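Long-range contact in thymidylate kinase (Ehrlichia chaffeensis, PDB 3LD9), which probably catalyses the transfer of a phosphate from ATP to dTMP, giving dTDP on the route to dTTP: residues A[143-155]-A[183-197]. Sequence-based numbering, arbitrary orientation.
Sequences DVYPDITFIIDVD and FYDIAKKNPHRCHVI
Thr149 to Ile152 pair in register with Cys194 to Ile197, forming the last parallel strand pair of the P-loop kinase sheet; helix 173-189, whose C-terminal end packs here, is the helical part of the beta-alpha-beta crossover. Five backbone bonds join the strands: Thr149 N, Ile151 N and Asp153 N donate to Arg193 O, His195 O and Ile197 O, while His195 N and Ile197 N donate to Thr149 O and Ile151 O. Ile151, bulky and apolar, fills the helix side, its CD1 3.9 Å from Cys194 CB and 4.1 Å from Ala187 CB, a short side chain that leaves it room. On the other face, Ile197 CD1 meets the Phe150 ring obliquely beneath helix 208-220. Arg193, bent at chi3 (72°), gives Thr149 OG1 a bent hydrogen bond from NH1 (2.9 Å, 136°); Cys194 SG lies over one guanidinium face, offset toward its rim. NH1 also forms a salt bridge with Asp117, and the buried Thr149 hydroxyl a hydrogen bond with Thr25 OG1. At the far end, Asp153, CG anti to its nitrogen (chi1 -165°), turns its carboxylate nearly perpendicular to the Tyr184 ring; Tyr184 OH donates to Asp153 OD2 at 2.7 Å and lies 2.8 Å from Asp153 OD1.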
# COMPACT_ATOMS: atom_id res chain seq x y z
N ASP A 143 -11.81 16.29 -3.29
CA ASP A 143 -12.88 16.89 -4.08
C ASP A 143 -14.30 16.59 -3.54
O ASP A 143 -15.31 16.85 -4.19
CB ASP A 143 -12.74 16.50 -5.56
CG ASP A 143 -12.75 14.99 -5.80
OD1 ASP A 143 -13.32 14.22 -5.00
OD2 ASP A 143 -12.19 14.57 -6.84
N VAL A 144 -14.37 16.05 -2.32
CA VAL A 144 -15.60 15.87 -1.60
C VAL A 144 -15.31 16.28 -0.15
O VAL A 144 -14.40 15.73 0.47
CB VAL A 144 -16.07 14.40 -1.63
CG1 VAL A 144 -17.36 14.24 -0.84
CG2 VAL A 144 -16.29 13.91 -3.07
N TYR A 145 -16.04 17.27 0.37
CA TYR A 145 -15.89 17.71 1.75
C TYR A 145 -16.84 16.94 2.68
O TYR A 145 -17.81 16.36 2.24
CB TYR A 145 -16.09 19.23 1.87
CG TYR A 145 -14.91 20.03 1.32
CD1 TYR A 145 -14.02 20.66 2.17
CD2 TYR A 145 -14.68 20.13 -0.06
CE1 TYR A 145 -12.95 21.38 1.67
CE2 TYR A 145 -13.59 20.86 -0.56
CZ TYR A 145 -12.73 21.47 0.31
OH TYR A 145 -11.63 22.19 -0.17
N PRO A 146 -16.54 16.91 3.99
CA PRO A 146 -17.47 16.24 4.89
C PRO A 146 -18.88 16.84 4.84
O PRO A 146 -19.05 18.05 4.78
CB PRO A 146 -16.86 16.49 6.27
CG PRO A 146 -15.44 16.78 6.03
CD PRO A 146 -15.43 17.53 4.73
N ASP A 147 -19.88 15.97 4.89
CA ASP A 147 -21.27 16.38 5.01
C ASP A 147 -21.56 16.92 6.41
O ASP A 147 -22.38 17.80 6.58
CB ASP A 147 -22.18 15.18 4.73
CG ASP A 147 -22.03 14.67 3.31
OD1 ASP A 147 -22.33 15.49 2.40
OD2 ASP A 147 -21.63 13.48 3.11
N ILE A 148 -20.91 16.35 7.42
CA ILE A 148 -21.16 16.73 8.80
C ILE A 148 -19.86 16.56 9.54
O ILE A 148 -19.23 15.53 9.41
CB ILE A 148 -22.21 15.79 9.49
CG1 ILE A 148 -23.57 15.89 8.80
CG2 ILE A 148 -22.38 16.16 10.98
CD1 ILE A 148 -24.61 14.86 9.31
N THR A 149 -19.47 17.57 10.32
CA THR A 149 -18.26 17.52 11.14
C THR A 149 -18.60 17.84 12.59
O THR A 149 -19.16 18.90 12.88
CB THR A 149 -17.24 18.55 10.63
OG1 THR A 149 -16.79 18.16 9.33
CG2 THR A 149 -16.02 18.68 11.56
N PHE A 150 -18.30 16.91 13.49
CA PHE A 150 -18.50 17.12 14.92
C PHE A 150 -17.22 17.62 15.55
O PHE A 150 -16.20 16.91 15.55
CB PHE A 150 -18.91 15.81 15.58
CG PHE A 150 -20.22 15.29 15.09
CD1 PHE A 150 -21.38 15.87 15.50
CD2 PHE A 150 -20.28 14.24 14.21
CE1 PHE A 150 -22.59 15.40 15.07
CE2 PHE A 150 -21.51 13.76 13.75
CZ PHE A 150 -22.65 14.34 14.19
N ILE A 151 -17.25 18.85 16.06
CA ILE A 151 -16.11 19.40 16.78
C ILE A 151 -16.40 19.21 18.26
O ILE A 151 -17.28 19.89 18.82
CB ILE A 151 -15.88 20.90 16.40
CG1 ILE A 151 -15.43 21.02 14.94
CG2 ILE A 151 -14.85 21.55 17.31
CD1 ILE A 151 -15.66 22.39 14.34
N ILE A 152 -15.70 18.29 18.90
CA ILE A 152 -15.94 18.00 20.33
C ILE A 152 -15.25 19.01 21.29
O ILE A 152 -14.02 19.03 21.39
CB ILE A 152 -15.48 16.56 20.67
CG1 ILE A 152 -16.05 15.53 19.69
CG2 ILE A 152 -15.89 16.19 22.06
CD1 ILE A 152 -17.54 15.60 19.55
N ASP A 153 -16.02 19.82 22.00
CA ASP A 153 -15.47 20.91 22.80
C ASP A 153 -15.26 20.55 24.28
O ASP A 153 -16.23 20.36 25.01
CB ASP A 153 -16.43 22.11 22.73
CG ASP A 153 -15.80 23.40 23.19
OD1 ASP A 153 -14.56 23.52 23.21
OD2 ASP A 153 -16.57 24.33 23.50
N VAL A 154 -14.00 20.50 24.72
CA VAL A 154 -13.68 20.36 26.14
C VAL A 154 -14.08 21.65 26.87
O VAL A 154 -13.60 22.74 26.55
CB VAL A 154 -12.18 20.13 26.37
N ASP A 155 -14.99 21.52 27.84
CA ASP A 155 -15.30 22.61 28.76
C ASP A 155 -14.00 23.15 29.35
O ASP A 155 -13.66 24.29 29.11
CB ASP A 155 -16.23 22.10 29.88
CG ASP A 155 -16.38 23.10 31.04
OD1 ASP A 155 -15.44 23.24 31.86
OD2 ASP A 155 -17.44 23.74 31.14
N PHE A 183 -10.41 25.93 16.07
CA PHE A 183 -11.63 25.15 15.97
C PHE A 183 -12.91 25.99 16.05
O PHE A 183 -13.87 25.72 15.33
CB PHE A 183 -11.65 24.03 17.01
CG PHE A 183 -10.71 22.89 16.68
CD1 PHE A 183 -10.81 22.21 15.48
CD2 PHE A 183 -9.74 22.49 17.58
CE1 PHE A 183 -9.97 21.18 15.18
CE2 PHE A 183 -8.88 21.46 17.29
CZ PHE A 183 -9.00 20.79 16.08
N TYR A 184 -12.93 27.02 16.89
CA TYR A 184 -14.13 27.86 17.00
C TYR A 184 -14.35 28.69 15.75
O TYR A 184 -15.48 28.79 15.26
CB TYR A 184 -14.05 28.78 18.22
CG TYR A 184 -14.24 28.10 19.57
CD1 TYR A 184 -14.94 26.89 19.70
CD2 TYR A 184 -13.75 28.70 20.72
CE1 TYR A 184 -15.12 26.29 20.95
CE2 TYR A 184 -13.92 28.11 21.97
CZ TYR A 184 -14.60 26.92 22.08
OH TYR A 184 -14.74 26.36 23.32
N ASP A 185 -13.28 29.29 15.23
CA ASP A 185 -13.38 30.04 13.97
C ASP A 185 -13.83 29.18 12.81
O ASP A 185 -14.60 29.63 11.98
CB ASP A 185 -12.05 30.71 13.62
CG ASP A 185 -11.71 31.85 14.55
OD1 ASP A 185 -12.61 32.30 15.29
OD2 ASP A 185 -10.55 32.29 14.54
N ILE A 186 -13.35 27.94 12.73
CA ILE A 186 -13.79 27.02 11.67
C ILE A 186 -15.31 26.78 11.80
O ILE A 186 -16.04 26.78 10.79
CB ILE A 186 -13.03 25.68 11.70
CG1 ILE A 186 -11.55 25.89 11.36
CG2 ILE A 186 -13.65 24.64 10.70
CD1 ILE A 186 -10.72 24.69 11.63
N ALA A 187 -15.77 26.58 13.03
CA ALA A 187 -17.18 26.36 13.30
C ALA A 187 -17.99 27.57 12.86
O ALA A 187 -18.99 27.40 12.16
CB ALA A 187 -17.40 26.08 14.77
N LYS A 188 -17.55 28.77 13.24
CA LYS A 188 -18.19 30.03 12.82
C LYS A 188 -18.14 30.22 11.30
O LYS A 188 -19.12 30.67 10.72
CB LYS A 188 -17.56 31.24 13.51
N LYS A 189 -17.02 29.88 10.66
CA LYS A 189 -16.91 30.02 9.20
C LYS A 189 -17.64 28.91 8.42
O LYS A 189 -17.87 29.08 7.22
CB LYS A 189 -15.44 30.11 8.73
N ASN A 190 -17.99 27.81 9.07
CA ASN A 190 -18.65 26.67 8.39
C ASN A 190 -19.88 26.14 9.15
O ASN A 190 -19.96 24.97 9.50
CB ASN A 190 -17.62 25.55 8.14
CG ASN A 190 -16.38 26.03 7.39
OD1 ASN A 190 -16.26 25.82 6.19
ND2 ASN A 190 -15.46 26.67 8.10
N PRO A 191 -20.89 26.99 9.36
CA PRO A 191 -22.03 26.60 10.18
C PRO A 191 -22.90 25.47 9.58
O PRO A 191 -23.56 24.74 10.34
CB PRO A 191 -22.83 27.89 10.24
CG PRO A 191 -22.51 28.57 8.97
CD PRO A 191 -21.09 28.31 8.74
N HIS A 192 -22.92 25.36 8.26
CA HIS A 192 -23.65 24.29 7.58
C HIS A 192 -23.07 22.93 7.95
O HIS A 192 -23.79 21.99 8.31
CB HIS A 192 -23.55 24.48 6.07
CG HIS A 192 -22.14 24.64 5.58
ND1 HIS A 192 -21.37 25.75 5.87
CD2 HIS A 192 -21.36 23.83 4.83
CE1 HIS A 192 -20.18 25.61 5.32
NE2 HIS A 192 -20.14 24.45 4.69
N ARG A 193 -21.75 22.85 7.93
CA ARG A 193 -21.04 21.59 7.98
C ARG A 193 -20.73 21.18 9.42
O ARG A 193 -20.90 20.02 9.77
CB ARG A 193 -19.75 21.73 7.19
CG ARG A 193 -18.82 20.55 7.30
CD ARG A 193 -17.76 20.57 6.25
NE ARG A 193 -16.74 21.60 6.44
CZ ARG A 193 -15.72 21.52 7.29
NH1 ARG A 193 -15.58 20.46 8.10
NH2 ARG A 193 -14.84 22.51 7.35
N CYS A 194 -20.31 22.14 10.25
CA CYS A 194 -19.70 21.85 11.54
C CYS A 194 -20.70 22.00 12.65
O CYS A 194 -21.59 22.83 12.56
CB CYS A 194 -18.53 22.78 11.80
SG CYS A 194 -17.15 22.63 10.65
N HIS A 195 -20.54 21.20 13.68
CA HIS A 195 -21.40 21.27 14.85
C HIS A 195 -20.52 21.14 16.07
O HIS A 195 -19.85 20.11 16.26
CB HIS A 195 -22.40 20.13 14.83
CG HIS A 195 -23.30 20.16 13.64
ND1 HIS A 195 -24.53 20.78 13.66
CD2 HIS A 195 -23.14 19.68 12.39
CE1 HIS A 195 -25.09 20.67 12.47
NE2 HIS A 195 -24.27 19.99 11.68
N VAL A 196 -20.49 22.19 16.88
CA VAL A 196 -19.71 22.16 18.11
C VAL A 196 -20.56 21.48 19.16
O VAL A 196 -21.69 21.89 19.41
CB VAL A 196 -19.29 23.56 18.55
CG1 VAL A 196 -18.52 23.50 19.85
CG2 VAL A 196 -18.45 24.19 17.47
N ILE A 197 -20.02 20.40 19.73
CA ILE A 197 -20.69 19.65 20.79
C ILE A 197 -19.90 19.85 22.07
O ILE A 197 -18.72 19.49 22.16
CB ILE A 197 -20.76 18.16 20.47
CG1 ILE A 197 -21.60 17.93 19.22
CG2 ILE A 197 -21.35 17.39 21.64
CD1 ILE A 197 -21.41 16.59 18.62
O HOH W 1 -23.99 19.37 8.79